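Long-range contacts in lovastatin nonaketide synthase, polyketide synthase component (Aspergillus terreus, PDB 7CPX), which builds the dihydromonacolin L nonaketide of the lovastatin pathway from malonyl-CoA as the multidomain polyketide synthase partner of lovC: residues R1749-L1754 with D2248-N2253; T1962-V1967 with Q1988-T1993; H1533-L1538 with A1619-V1624. The protein carries 2 engineered substitutions. All coordinates share one frame; numbering follows the deposited sequence.

Interaction 1 (R1749-L1754 with D2248-N2253); sequences REHPDL and DVMLNN
E1750 and M2250 meet tip to tip where helix 1735-1750 ends against a loop of the ketoreductase. That loop runs from strand 2236-2241 of the parallel, Rossmann-type sheet to helix 2256-2276, whereas helix 1735-1750 precedes strand 1755-1761 of a separate mixed sheet, an arrangement consistent with the structural and catalytic halves of a polyketide synthase ketoreductase. E1750 CB lies 3.4 Å from M2250 SD, and CG stays against the same sulfur. E1750 CD keeps M2250 SD as its nearest partner, 3.3 Å away, while OE1 passes on to the terminal methyl, E1750 OE1 lying 3.2 Å from M2250 CE. E1750 OE1 also comes within 3.8 Å of L2251 CD1, and OE2, still near SD, also accepts a weak hydrogen bond from A2305 N. CB, CG and CD of the glutamate thus all lie against the sulfur, and OE1 is its atom nearest the methyl. M2250 is bent at chi2 (-61°), which places SD, and at chi3 (-54°), which places CE; M2250 CE lies 3.2 Å from H1751 NE2. The sulfur makes an oblique Met-aromatic contact, M2250 SD standing 5.3 Å from the centroid of the H1751 ring. H1751 is the first residue beyond the helix and opens a type I turn to L1754. L2251 packs further inward on M1743 and I1747 of the same helix. At the ring's edge, in its plane, N2252 ND2 lies 3.9 Å from H1751 CE1.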
ATOM      1  N   ARG A1749     -53.393  36.551 -28.931  1.00118.90           N
ATOM      2  CA  ARG A1749     -52.867  35.198 -29.050  1.00118.90           C
ATOM      3  C   ARG A1749     -53.938  34.216 -29.505  1.00118.90           C
ATOM      4  O   ARG A1749     -53.679  33.362 -30.359  1.00118.90           O
ATOM      5  CB  ARG A1749     -52.296  34.745 -27.706  1.00118.90           C
ATOM      6  CG  ARG A1749     -51.242  35.675 -27.137  1.00118.90           C
ATOM      7  CD  ARG A1749     -49.859  35.276 -27.589  1.00118.90           C
ATOM      8  NE  ARG A1749     -49.470  33.989 -27.025  1.00118.90           N
ATOM      9  CZ  ARG A1749     -48.939  33.825 -25.820  1.00118.90           C
ATOM     10  NH1 ARG A1749     -48.694  34.855 -25.026  1.00118.90           N
ATOM     11  NH2 ARG A1749     -48.649  32.598 -25.400  1.00118.90           N
ATOM     12  N   GLU A1750     -55.139  34.327 -28.937  1.00122.39           N
ATOM     13  CA  GLU A1750     -56.230  33.430 -29.300  1.00122.39           C
ATOM     14  C   GLU A1750     -56.572  33.558 -30.776  1.00122.39           C
ATOM     15  O   GLU A1750     -56.672  32.558 -31.496  1.00122.39           O
ATOM     16  CB  GLU A1750     -57.458  33.740 -28.445  1.00122.39           C
ATOM     17  CG  GLU A1750     -57.278  33.468 -26.965  1.00122.39           C
ATOM     18  CD  GLU A1750     -58.400  34.042 -26.123  1.00122.39           C
ATOM     19  OE1 GLU A1750     -59.277  34.733 -26.686  1.00122.39           O
ATOM     20  OE2 GLU A1750     -58.406  33.803 -24.897  1.00122.39           O
ATOM     21  N   HIS A1751     -56.752  34.788 -31.244  1.00122.74           N
ATOM     22  CA  HIS A1751     -57.111  35.054 -32.627  1.00122.74           C
ATOM     23  C   HIS A1751     -55.957  35.768 -33.316  1.00122.74           C
ATOM     24  O   HIS A1751     -56.000  36.992 -33.493  1.00122.74           O
ATOM     25  CB  HIS A1751     -58.385  35.895 -32.698  1.00122.74           C
ATOM     26  CG  HIS A1751     -59.558  35.271 -32.008  1.00122.74           C
ATOM     27  ND1 HIS A1751     -60.306  34.262 -32.573  1.00122.74           N
ATOM     28  CD2 HIS A1751     -60.111  35.516 -30.797  1.00122.74           C
ATOM     29  CE1 HIS A1751     -61.269  33.911 -31.741  1.00122.74           C
ATOM     30  NE2 HIS A1751     -61.174  34.657 -30.656  1.00122.74           N
ATOM     31  N   PRO A1752     -54.907  35.045 -33.714  1.00121.76           N
ATOM     32  CA  PRO A1752     -53.770  35.719 -34.359  1.00121.76           C
ATOM     33  C   PRO A1752     -54.163  36.486 -35.606  1.00121.76           C
ATOM     34  O   PRO A1752     -53.551  37.518 -35.908  1.00121.76           O
ATOM     35  CB  PRO A1752     -52.811  34.562 -34.676  1.00121.76           C
ATOM     36  CG  PRO A1752     -53.664  33.337 -34.673  1.00121.76           C
ATOM     37  CD  PRO A1752     -54.729  33.585 -33.657  1.00121.76           C
ATOM     38  N   ASP A1753     -55.172  36.015 -36.340  1.00124.43           N
ATOM     39  CA  ASP A1753     -55.671  36.768 -37.484  1.00124.43           C
ATOM     40  C   ASP A1753     -56.329  38.074 -37.064  1.00124.43           C
ATOM     41  O   ASP A1753     -56.477  38.975 -37.896  1.00124.43           O
ATOM     42  CB  ASP A1753     -56.667  35.918 -38.273  1.00124.43           C
ATOM     43  CG  ASP A1753     -56.083  34.590 -38.711  1.00124.43           C
ATOM     44  OD1 ASP A1753     -54.858  34.528 -38.947  1.00124.43           O
ATOM     45  OD2 ASP A1753     -56.848  33.609 -38.816  1.00124.43           O
ATOM     46  N   LEU A1754     -56.720  38.196 -35.797  1.00125.27           N
ATOM     47  CA  LEU A1754     -57.381  39.398 -35.290  1.00125.27           C
ATOM     48  C   LEU A1754     -56.315  40.349 -34.765  1.00125.27           C
ATOM     49  O   LEU A1754     -55.768  40.150 -33.677  1.00125.27           O
ATOM     50  CB  LEU A1754     -58.384  39.039 -34.200  1.00125.27           C
ATOM     51  CG  LEU A1754     -58.987  40.215 -33.430  1.00125.27           C
ATOM     52  CD1 LEU A1754     -59.612  41.219 -34.383  1.00125.27           C
ATOM     53  CD2 LEU A1754     -60.011  39.724 -32.423  1.00125.27           C
ATOM     54  N   ASP A2248     -59.937  27.392 -18.427  1.00122.06           N
ATOM     55  CA  ASP A2248     -59.268  27.341 -19.725  1.00122.06           C
ATOM     56  C   ASP A2248     -60.335  27.213 -20.803  1.00122.06           C
ATOM     57  O   ASP A2248     -60.747  26.114 -21.178  1.00122.06           O
ATOM     58  CB  ASP A2248     -58.279  26.184 -19.774  1.00122.06           C
ATOM     59  CG  ASP A2248     -57.229  26.270 -18.685  1.00122.06           C
ATOM     60  OD1 ASP A2248     -56.913  27.398 -18.252  1.00122.06           O
ATOM     61  OD2 ASP A2248     -56.720  25.211 -18.262  1.00122.06           O
ATOM     62  N   VAL A2249     -60.791  28.358 -21.309  1.00123.27           N
ATOM     63  CA  VAL A2249     -61.855  28.394 -22.302  1.00123.27           C
ATOM     64  C   VAL A2249     -61.672  29.631 -23.168  1.00123.27           C
ATOM     65  O   VAL A2249     -61.157  30.657 -22.718  1.00123.27           O
ATOM     66  CB  VAL A2249     -63.251  28.388 -21.636  1.00123.27           C
ATOM     67  CG1 VAL A2249     -63.398  29.588 -20.720  1.00123.27           C
ATOM     68  CG2 VAL A2249     -64.346  28.380 -22.690  1.00123.27           C
ATOM     69  N   MET A2250     -62.104  29.524 -24.420  1.00125.71           N
ATOM     70  CA  MET A2250     -62.049  30.641 -25.348  1.00125.71           C
ATOM     71  C   MET A2250     -63.181  31.623 -25.077  1.00125.71           C
ATOM     72  O   MET A2250     -64.284  31.239 -24.680  1.00125.71           O
ATOM     73  CB  MET A2250     -62.133  30.141 -26.790  1.00125.71           C
ATOM     74  CG  MET A2250     -60.787  29.871 -27.436  1.00125.71           C
ATOM     75  SD  MET A2250     -59.747  31.340 -27.525  1.00125.71           S
ATOM     76  CE  MET A2250     -60.830  32.497 -28.364  1.00125.71           C
ATOM     77  N   LEU A2251     -62.899  32.906 -25.315  1.00123.53           N
ATOM     78  CA  LEU A2251     -63.897  33.939 -25.057  1.00123.53           C
ATOM     79  C   LEU A2251     -65.174  33.679 -25.843  1.00123.53           C
ATOM     80  O   LEU A2251     -66.279  33.823 -25.309  1.00123.53           O
ATOM     81  CB  LEU A2251     -63.331  35.315 -25.401  1.00123.53           C
ATOM     82  CG  LEU A2251     -62.358  35.915 -24.386  1.00123.53           C
ATOM     83  CD1 LEU A2251     -61.700  37.143 -24.968  1.00123.53           C
ATOM     84  CD2 LEU A2251     -63.070  36.269 -23.094  1.00123.53           C
ATOM     85  N   ASN A2252     -65.044  33.297 -27.114  1.00125.93           N
ATOM     86  CA  ASN A2252     -66.228  32.963 -27.897  1.00125.93           C
ATOM     87  C   ASN A2252     -67.002  31.822 -27.251  1.00125.93           C
ATOM     88  O   ASN A2252     -68.238  31.817 -27.257  1.00125.93           O
ATOM     89  CB  ASN A2252     -65.826  32.605 -29.328  1.00125.93           C
ATOM     90  CG  ASN A2252     -64.800  31.490 -29.387  1.00125.93           C
ATOM     91  OD1 ASN A2252     -64.710  30.665 -28.479  1.00125.93           O
ATOM     92  ND2 ASN A2252     -64.017  31.465 -30.458  1.00125.93           N
ATOM     93  N   ASN A2253     -66.290  30.847 -26.684  1.00126.00           N
ATOM     94  CA  ASN A2253     -66.909  29.747 -25.959  1.00126.00           C
ATOM     95  C   ASN A2253     -66.999  29.995 -24.460  1.00126.00           C
ATOM     96  O   ASN A2253     -67.616  29.192 -23.753  1.00126.00           O
ATOM     97  CB  ASN A2253     -66.130  28.449 -26.208  1.00126.00           C
ATOM     98  CG  ASN A2253     -66.112  28.053 -27.670  1.00126.00           C
ATOM     99  OD1 ASN A2253     -66.995  27.335 -28.142  1.00126.00           O
ATOM    100  ND2 ASN A2253     -65.103  28.518 -28.396  1.00126.00           N
TER

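Interaction 2 (T1962-V1967 with Q1988-T1993); sequences TDSILV and QVHLAT
D1963 O receives the backbone N-H of Q1988 at 3.3 Å and so begins the pairing of two parallel strands in a beta-alpha-beta unit. Helix 1972-1985 makes the crossover, and both strands lie in a five-stranded parallel sheet of order 3-2-1-4-5, a Rossmann-like arrangement. At S1964 the hydroxyl is anti to the backbone N (chi1 179°), which sets S1964 OG 3.0 Å from Q1988 O as its donor; the same OG sits at the edge of the H1990 ring. I1965 N gives Q1988 O a second hydrogen bond, 2.9 Å long, and these two donors arrive from opposite faces of the carbonyl plane. I1965 O in turn accepts from H1990 N. On the side of the sheet facing helix 1935-1953, the I1965 and V1989 side chains run alongside each other in the same direction, with I1965 CG1 3.9 Å from V1989 CG2. L1966 projects to the other side, where its side chain meets that of H1990 at about a right angle: L1966 CD1 is 3.5 Å from H1990 CB and also touches A1992 CB. V1967 N donates to H1990 O, and V1967 O accepts from A1992 N. V1967 CG2 meets V1989 CG1 at 4.1 Å, and V1967 also touches L1978 of the crossover helix. Beside S1964, Q1988 NE2 donates to H1990 NE2 at 3.1 Å. If this bond is as modelled, NE2 of the imidazole serves as an acceptor, which would place any proton of a neutral ring on ND1.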
ATOM      1  N   THR A1962     -10.463  34.977  37.527  1.00124.95           N
ATOM      2  CA  THR A1962      -9.086  34.514  37.611  1.00124.95           C
ATOM      3  C   THR A1962      -8.232  35.590  38.263  1.00124.95           C
ATOM      4  O   THR A1962      -8.551  36.781  38.217  1.00124.95           O
ATOM      5  CB  THR A1962      -8.518  34.165  36.228  1.00124.95           C
ATOM      6  OG1 THR A1962      -8.618  35.306  35.366  1.00124.95           O
ATOM      7  CG2 THR A1962      -9.273  32.997  35.615  1.00124.95           C
ATOM      8  N   ASP A1963      -7.134  35.148  38.877  1.00126.47           N
ATOM      9  CA  ASP A1963      -6.140  36.050  39.440  1.00126.47           C
ATOM     10  C   ASP A1963      -4.941  36.254  38.526  1.00126.47           C
ATOM     11  O   ASP A1963      -4.232  37.255  38.676  1.00126.47           O
ATOM     12  CB  ASP A1963      -5.652  35.523  40.794  1.00126.47           C
ATOM     13  CG  ASP A1963      -6.781  35.342  41.790  1.00126.47           C
ATOM     14  OD1 ASP A1963      -7.786  36.078  41.691  1.00126.47           O
ATOM     15  OD2 ASP A1963      -6.663  34.466  42.672  1.00126.47           O
ATOM     16  N   SER A1964      -4.699  35.338  37.589  1.00121.41           N
ATOM     17  CA  SER A1964      -3.619  35.485  36.626  1.00121.41           C
ATOM     18  C   SER A1964      -3.957  34.684  35.377  1.00121.41           C
ATOM     19  O   SER A1964      -4.498  33.579  35.467  1.00121.41           O
ATOM     20  CB  SER A1964      -2.281  35.019  37.208  1.00121.41           C
ATOM     21  OG  SER A1964      -1.242  35.143  36.254  1.00121.41           O
ATOM     22  N   ILE A1965      -3.633  35.253  34.215  1.00119.79           N
ATOM     23  CA  ILE A1965      -3.880  34.614  32.928  1.00119.79           C
ATOM     24  C   ILE A1965      -2.646  34.765  32.051  1.00119.79           C
ATOM     25  O   ILE A1965      -1.778  35.606  32.296  1.00119.79           O
ATOM     26  CB  ILE A1965      -5.115  35.198  32.205  1.00119.79           C
ATOM     27  CG1 ILE A1965      -4.848  36.635  31.744  1.00119.79           C
ATOM     28  CG2 ILE A1965      -6.326  35.153  33.118  1.00119.79           C
ATOM     29  CD1 ILE A1965      -5.994  37.248  30.980  1.00119.79           C
ATOM     30  N   LEU A1966      -2.586  33.940  31.009  1.00115.70           N
ATOM     31  CA  LEU A1966      -1.513  33.974  30.027  1.00115.70           C
ATOM     32  C   LEU A1966      -2.114  34.151  28.642  1.00115.70           C
ATOM     33  O   LEU A1966      -3.081  33.468  28.294  1.00115.70           O
ATOM     34  CB  LEU A1966      -0.679  32.691  30.080  1.00115.70           C
ATOM     35  CG  LEU A1966       0.416  32.547  29.019  1.00115.70           C
ATOM     36  CD1 LEU A1966       1.458  33.639  29.163  1.00115.70           C
ATOM     37  CD2 LEU A1966       1.065  31.177  29.107  1.00115.70           C
ATOM     38  N   VAL A1967      -1.543  35.064  27.862  1.00117.22           N
ATOM     39  CA  VAL A1967      -1.970  35.327  26.493  1.00117.22           C
ATOM     40  C   VAL A1967      -0.808  34.979  25.578  1.00117.22           C
ATOM     41  O   VAL A1967       0.301  35.502  25.748  1.00117.22           O
ATOM     42  CB  VAL A1967      -2.404  36.788  26.299  1.00117.22           C
ATOM     43  CG1 VAL A1967      -2.973  36.986  24.906  1.00117.22           C
ATOM     44  CG2 VAL A1967      -3.419  37.183  27.355  1.00117.22           C
ATOM     45  N   GLN A1988      -3.414  39.733  36.691  1.00120.92           N
ATOM     46  CA  GLN A1988      -2.014  39.527  36.330  1.00120.92           C
ATOM     47  C   GLN A1988      -1.944  38.862  34.962  1.00120.92           C
ATOM     48  O   GLN A1988      -2.143  37.653  34.829  1.00120.92           O
ATOM     49  CB  GLN A1988      -1.316  38.685  37.391  1.00120.92           C
ATOM     50  CG  GLN A1988       0.164  38.472  37.139  1.00120.92           C
ATOM     51  CD  GLN A1988       0.885  37.925  38.355  1.00120.92           C
ATOM     52  OE1 GLN A1988       1.125  38.647  39.323  1.00120.92           O
ATOM     53  NE2 GLN A1988       1.230  36.644  38.314  1.00120.92           N
ATOM     54  N   VAL A1989      -1.644  39.651  33.937  1.00119.12           N
ATOM     55  CA  VAL A1989      -1.587  39.174  32.561  1.00119.12           C
ATOM     56  C   VAL A1989      -0.135  38.912  32.193  1.00119.12           C
ATOM     57  O   VAL A1989       0.723  39.790  32.352  1.00119.12           O
ATOM     58  CB  VAL A1989      -2.218  40.191  31.596  1.00119.12           C
ATOM     59  CG1 VAL A1989      -2.000  39.759  30.158  1.00119.12           C
ATOM     60  CG2 VAL A1989      -3.698  40.348  31.887  1.00119.12           C
ATOM     61  N   HIS A1990       0.140  37.708  31.702  1.00116.76           N
ATOM     62  CA  HIS A1990       1.447  37.346  31.180  1.00116.76           C
ATOM     63  C   HIS A1990       1.370  37.277  29.663  1.00116.76           C
ATOM     64  O   HIS A1990       0.352  36.855  29.106  1.00116.76           O
ATOM     65  CB  HIS A1990       1.917  36.003  31.742  1.00116.76           C
ATOM     66  CG  HIS A1990       2.007  35.969  33.234  1.00116.76           C
ATOM     67  ND1 HIS A1990       3.091  36.464  33.926  1.00116.76           N
ATOM     68  CD2 HIS A1990       1.148  35.497  34.169  1.00116.76           C
ATOM     69  CE1 HIS A1990       2.896  36.300  35.222  1.00116.76           C
ATOM     70  NE2 HIS A1990       1.725  35.715  35.397  1.00116.76           N
ATOM     71  N   LEU A1991       2.436  37.711  29.000  1.00117.59           N
ATOM     72  CA  LEU A1991       2.514  37.711  27.546  1.00117.59           C
ATOM     73  C   LEU A1991       3.544  36.689  27.095  1.00117.59           C
ATOM     74  O   LEU A1991       4.671  36.671  27.602  1.00117.59           O
ATOM     75  CB  LEU A1991       2.887  39.094  27.013  1.00117.59           C
ATOM     76  CG  LEU A1991       1.982  40.261  27.404  1.00117.59           C
ATOM     77  CD1 LEU A1991       2.409  41.513  26.664  1.00117.59           C
ATOM     78  CD2 LEU A1991       0.525  39.941  27.121  1.00117.59           C
ATOM     79  N   ALA A1992       3.158  35.844  26.144  1.00111.93           N
ATOM     80  CA  ALA A1992       4.058  34.884  25.526  1.00111.93           C
ATOM     81  C   ALA A1992       4.020  35.088  24.020  1.00111.93           C
ATOM     82  O   ALA A1992       2.939  35.198  23.434  1.00111.93           O
ATOM     83  CB  ALA A1992       3.665  33.450  25.881  1.00111.93           C
ATOM     84  N   THR A1993       5.195  35.148  23.401  1.00109.97           N
ATOM     85  CA  THR A1993       5.309  35.351  21.965  1.00109.97           C
ATOM     86  C   THR A1993       6.220  34.291  21.371  1.00109.97           C
ATOM     87  O   THR A1993       7.256  33.951  21.951  1.00109.97           O
ATOM     88  CB  THR A1993       5.853  36.748  21.634  1.00109.97           C
ATOM     89  OG1 THR A1993       5.898  36.921  20.213  1.00109.97           O
ATOM     90  CG2 THR A1993       7.250  36.931  22.207  1.00109.97           C
TER

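Interaction 3 (H1533-L1538 with A1619-V1624); sequences HARSLL and AIDATV
In R1535, CG is anti to the backbone N (chi1 -177°) and a bend at chi2 (57°) turns CD toward A1619, so that the side chain leaves its helix across the alanine methyl. R1535 CD lies 3.5 Å from A1619 CB. This same methyl sits over one face of the guanidinium, 3.4 Å above its plane and offset toward the rim. Further out, R1535 NH2 donates to I1620 O with an N-H...O angle of 156°; the modelled 2.5 Å is short and its exact value uncertain at this resolution. The oxygen lies in the guanidinium plane, at the group's edge, although seen from the carbonyl the donor stands well above the peptide plane. The arginine belongs to helix 1527-1537 of the methyltransferase domain, and A1619 directly follows strand 1614-1618; the sheet order and its antiparallel strand are those of a class I methyltransferase fold, in which this helix links the fourth and fifth strands. D1621 meets the same edge of the guanidinium, its OD2 forming a long salt bridge with R1535 NH2 at 3.7 Å. NE has another partner, giving a weak hydrogen bond to G1594 O. Where the helix ends, L1538 CB approaches A1619 CB to 4.0 Å. L1538 is packed also against I1515 and M1544 of the central strands, while the backbone of A1619 is hydrogen-bonded to G1541 and G1542.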
ATOM      1  N   HIS A1533     -27.012  51.860 -52.508  1.00157.28           N
ATOM      2  CA  HIS A1533     -26.569  50.531 -52.096  1.00157.28           C
ATOM      3  C   HIS A1533     -27.095  50.190 -50.707  1.00157.28           C
ATOM      4  O   HIS A1533     -27.587  49.079 -50.461  1.00157.28           O
ATOM      5  CB  HIS A1533     -25.043  50.476 -52.119  1.00157.28           C
ATOM      6  CG  HIS A1533     -24.453  50.667 -53.481  1.00157.28           C
ATOM      7  ND1 HIS A1533     -23.162  51.108 -53.679  1.00157.28           N
ATOM      8  CD2 HIS A1533     -24.979  50.478 -54.715  1.00157.28           C
ATOM      9  CE1 HIS A1533     -22.918  51.183 -54.976  1.00157.28           C
ATOM     10  NE2 HIS A1533     -24.004  50.806 -55.626  1.00157.28           N
ATOM     11  N   ALA A1534     -26.994  51.145 -49.781  1.00154.61           N
ATOM     12  CA  ALA A1534     -27.522  50.932 -48.439  1.00154.61           C
ATOM     13  C   ALA A1534     -29.009  50.610 -48.489  1.00154.61           C
ATOM     14  O   ALA A1534     -29.485  49.721 -47.773  1.00154.61           O
ATOM     15  CB  ALA A1534     -27.268  52.166 -47.575  1.00154.61           C
ATOM     16  N   ARG A1535     -29.757  51.324 -49.331  1.00151.65           N
ATOM     17  CA  ARG A1535     -31.164  50.987 -49.534  1.00151.65           C
ATOM     18  C   ARG A1535     -31.309  49.565 -50.054  1.00151.65           C
ATOM     19  O   ARG A1535     -32.178  48.812 -49.599  1.00151.65           O
ATOM     20  CB  ARG A1535     -31.806  51.966 -50.515  1.00151.65           C
ATOM     21  CG  ARG A1535     -33.294  51.746 -50.740  1.00151.65           C
ATOM     22  CD  ARG A1535     -34.073  51.808 -49.438  1.00151.65           C
ATOM     23  NE  ARG A1535     -35.515  51.799 -49.659  1.00151.65           N
ATOM     24  CZ  ARG A1535     -36.243  50.705 -49.832  1.00151.65           C
ATOM     25  NH1 ARG A1535     -35.695  49.500 -49.829  1.00151.65           N
ATOM     26  NH2 ARG A1535     -37.554  50.822 -50.015  1.00151.65           N
ATOM     27  N   SER A1536     -30.467  49.186 -51.015  1.00152.37           N
ATOM     28  CA  SER A1536     -30.537  47.845 -51.580  1.00152.37           C
ATOM     29  C   SER A1536     -30.388  46.785 -50.500  1.00152.37           C
ATOM     30  O   SER A1536     -31.074  45.757 -50.541  1.00152.37           O
ATOM     31  CB  SER A1536     -29.458  47.667 -52.648  1.00152.37           C
ATOM     32  OG  SER A1536     -29.605  48.623 -53.683  1.00152.37           O
ATOM     33  N   LEU A1537     -29.503  47.011 -49.531  1.00152.64           N
ATOM     34  CA  LEU A1537     -29.342  46.057 -48.440  1.00152.64           C
ATOM     35  C   LEU A1537     -30.415  46.177 -47.367  1.00152.64           C
ATOM     36  O   LEU A1537     -30.688  45.190 -46.675  1.00152.64           O
ATOM     37  CB  LEU A1537     -27.967  46.213 -47.783  1.00152.64           C
ATOM     38  CG  LEU A1537     -26.773  45.603 -48.523  1.00152.64           C
ATOM     39  CD1 LEU A1537     -25.541  45.622 -47.631  1.00152.64           C
ATOM     40  CD2 LEU A1537     -27.064  44.187 -49.003  1.00152.64           C
ATOM     41  N   LEU A1538     -31.027  47.346 -47.209  1.00150.89           N
ATOM     42  CA  LEU A1538     -32.034  47.534 -46.175  1.00150.89           C
ATOM     43  C   LEU A1538     -33.371  46.945 -46.600  1.00150.89           C
ATOM     44  O   LEU A1538     -33.785  47.067 -47.756  1.00150.89           O
ATOM     45  CB  LEU A1538     -32.211  49.017 -45.856  1.00150.89           C
ATOM     46  CG  LEU A1538     -31.146  49.662 -44.971  1.00150.89           C
ATOM     47  CD1 LEU A1538     -31.418  51.145 -44.834  1.00150.89           C
ATOM     48  CD2 LEU A1538     -31.102  49.004 -43.602  1.00150.89           C
ATOM     49  N   ALA A1619     -36.087  53.399 -44.742  1.00150.83           N
ATOM     50  CA  ALA A1619     -35.998  52.912 -46.118  1.00150.83           C
ATOM     51  C   ALA A1619     -37.411  52.896 -46.692  1.00150.83           C
ATOM     52  O   ALA A1619     -38.093  51.869 -46.741  1.00150.83           O
ATOM     53  CB  ALA A1619     -35.350  51.535 -46.166  1.00150.83           C
ATOM     54  N   ILE A1620     -37.855  54.074 -47.136  1.00149.62           N
ATOM     55  CA  ILE A1620     -39.256  54.246 -47.488  1.00149.62           C
ATOM     56  C   ILE A1620     -39.643  53.303 -48.622  1.00149.62           C
ATOM     57  O   ILE A1620     -38.816  52.909 -49.456  1.00149.62           O
ATOM     58  CB  ILE A1620     -39.548  55.708 -47.866  1.00149.62           C
ATOM     59  CG1 ILE A1620     -41.044  55.998 -47.732  1.00149.62           C
ATOM     60  CG2 ILE A1620     -39.086  55.996 -49.286  1.00149.62           C
ATOM     61  CD1 ILE A1620     -41.384  57.470 -47.748  1.00149.62           C
ATOM     62  N   ASP A1621     -40.921  52.946 -48.648  1.00147.51           N
ATOM     63  CA  ASP A1621     -41.489  52.025 -49.621  1.00147.51           C
ATOM     64  C   ASP A1621     -42.990  52.308 -49.660  1.00147.51           C
ATOM     65  O   ASP A1621     -43.432  53.382 -49.237  1.00147.51           O
ATOM     66  CB  ASP A1621     -41.145  50.573 -49.253  1.00147.51           C
ATOM     67  CG  ASP A1621     -41.262  49.626 -50.432  1.00147.51           C
ATOM     68  OD1 ASP A1621     -42.120  49.869 -51.306  1.00147.51           O
ATOM     69  OD2 ASP A1621     -40.498  48.640 -50.485  1.00147.51           O
ATOM     70  N   ALA A1622     -43.768  51.367 -50.197  1.00142.55           N
ATOM     71  CA  ALA A1622     -45.221  51.440 -50.095  1.00142.55           C
ATOM     72  C   ALA A1622     -45.617  51.918 -48.702  1.00142.55           C
ATOM     73  O   ALA A1622     -46.546  52.718 -48.550  1.00142.55           O
ATOM     74  CB  ALA A1622     -45.851  50.079 -50.394  1.00142.55           C
ATOM     75  N   THR A1623     -44.911  51.424 -47.685  1.00138.41           N
ATOM     76  CA  THR A1623     -44.805  51.795 -46.278  1.00138.41           C
ATOM     77  C   THR A1623     -46.143  52.201 -45.674  1.00138.41           C
ATOM     78  O   THR A1623     -47.207  51.844 -46.190  1.00138.41           O
ATOM     79  CB  THR A1623     -43.793  52.936 -46.108  1.00138.41           C
ATOM     80  OG1 THR A1623     -43.464  53.083 -44.721  1.00138.41           O
ATOM     81  CG2 THR A1623     -44.356  54.260 -46.631  1.00138.41           C
ATOM     82  N   VAL A1624     -46.084  52.949 -44.570  1.00133.41           N
ATOM     83  CA  VAL A1624     -47.293  53.390 -43.895  1.00133.41           C
ATOM     84  C   VAL A1624     -48.133  54.251 -44.837  1.00133.41           C
ATOM     85  O   VAL A1624     -47.643  54.820 -45.821  1.00133.41           O
ATOM     86  CB  VAL A1624     -46.930  54.156 -42.613  1.00133.41           C
ATOM     87  CG1 VAL A1624     -48.175  54.664 -41.904  1.00133.41           C
ATOM     88  CG2 VAL A1624     -46.112  53.272 -41.687  1.00133.41           C
TER

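In the fold
Going from the N terminus, interaction 3 comes first: it closes a loop of 80 residues within the methyltransferase fold, joining the helix before strand 1542-1547 to the end of strand 1614-1618. The chain then returns to the mixed sheet begun by strand 1275-1280, and interaction 1 opens at the end of helix 1735-1750. Before that contact closes, nearly 500 residues later in the ketoreductase, interaction 2 pairs the two strands of a beta-alpha-beta unit in a separate parallel sheet, its short loop lying wholly within the long one. Interaction 3 stands in series with both, and none cross. Interactions 1 and 3 are about 18 Å apart at their nearest atoms; interaction 2 is remote, about 68 Å from interaction 1.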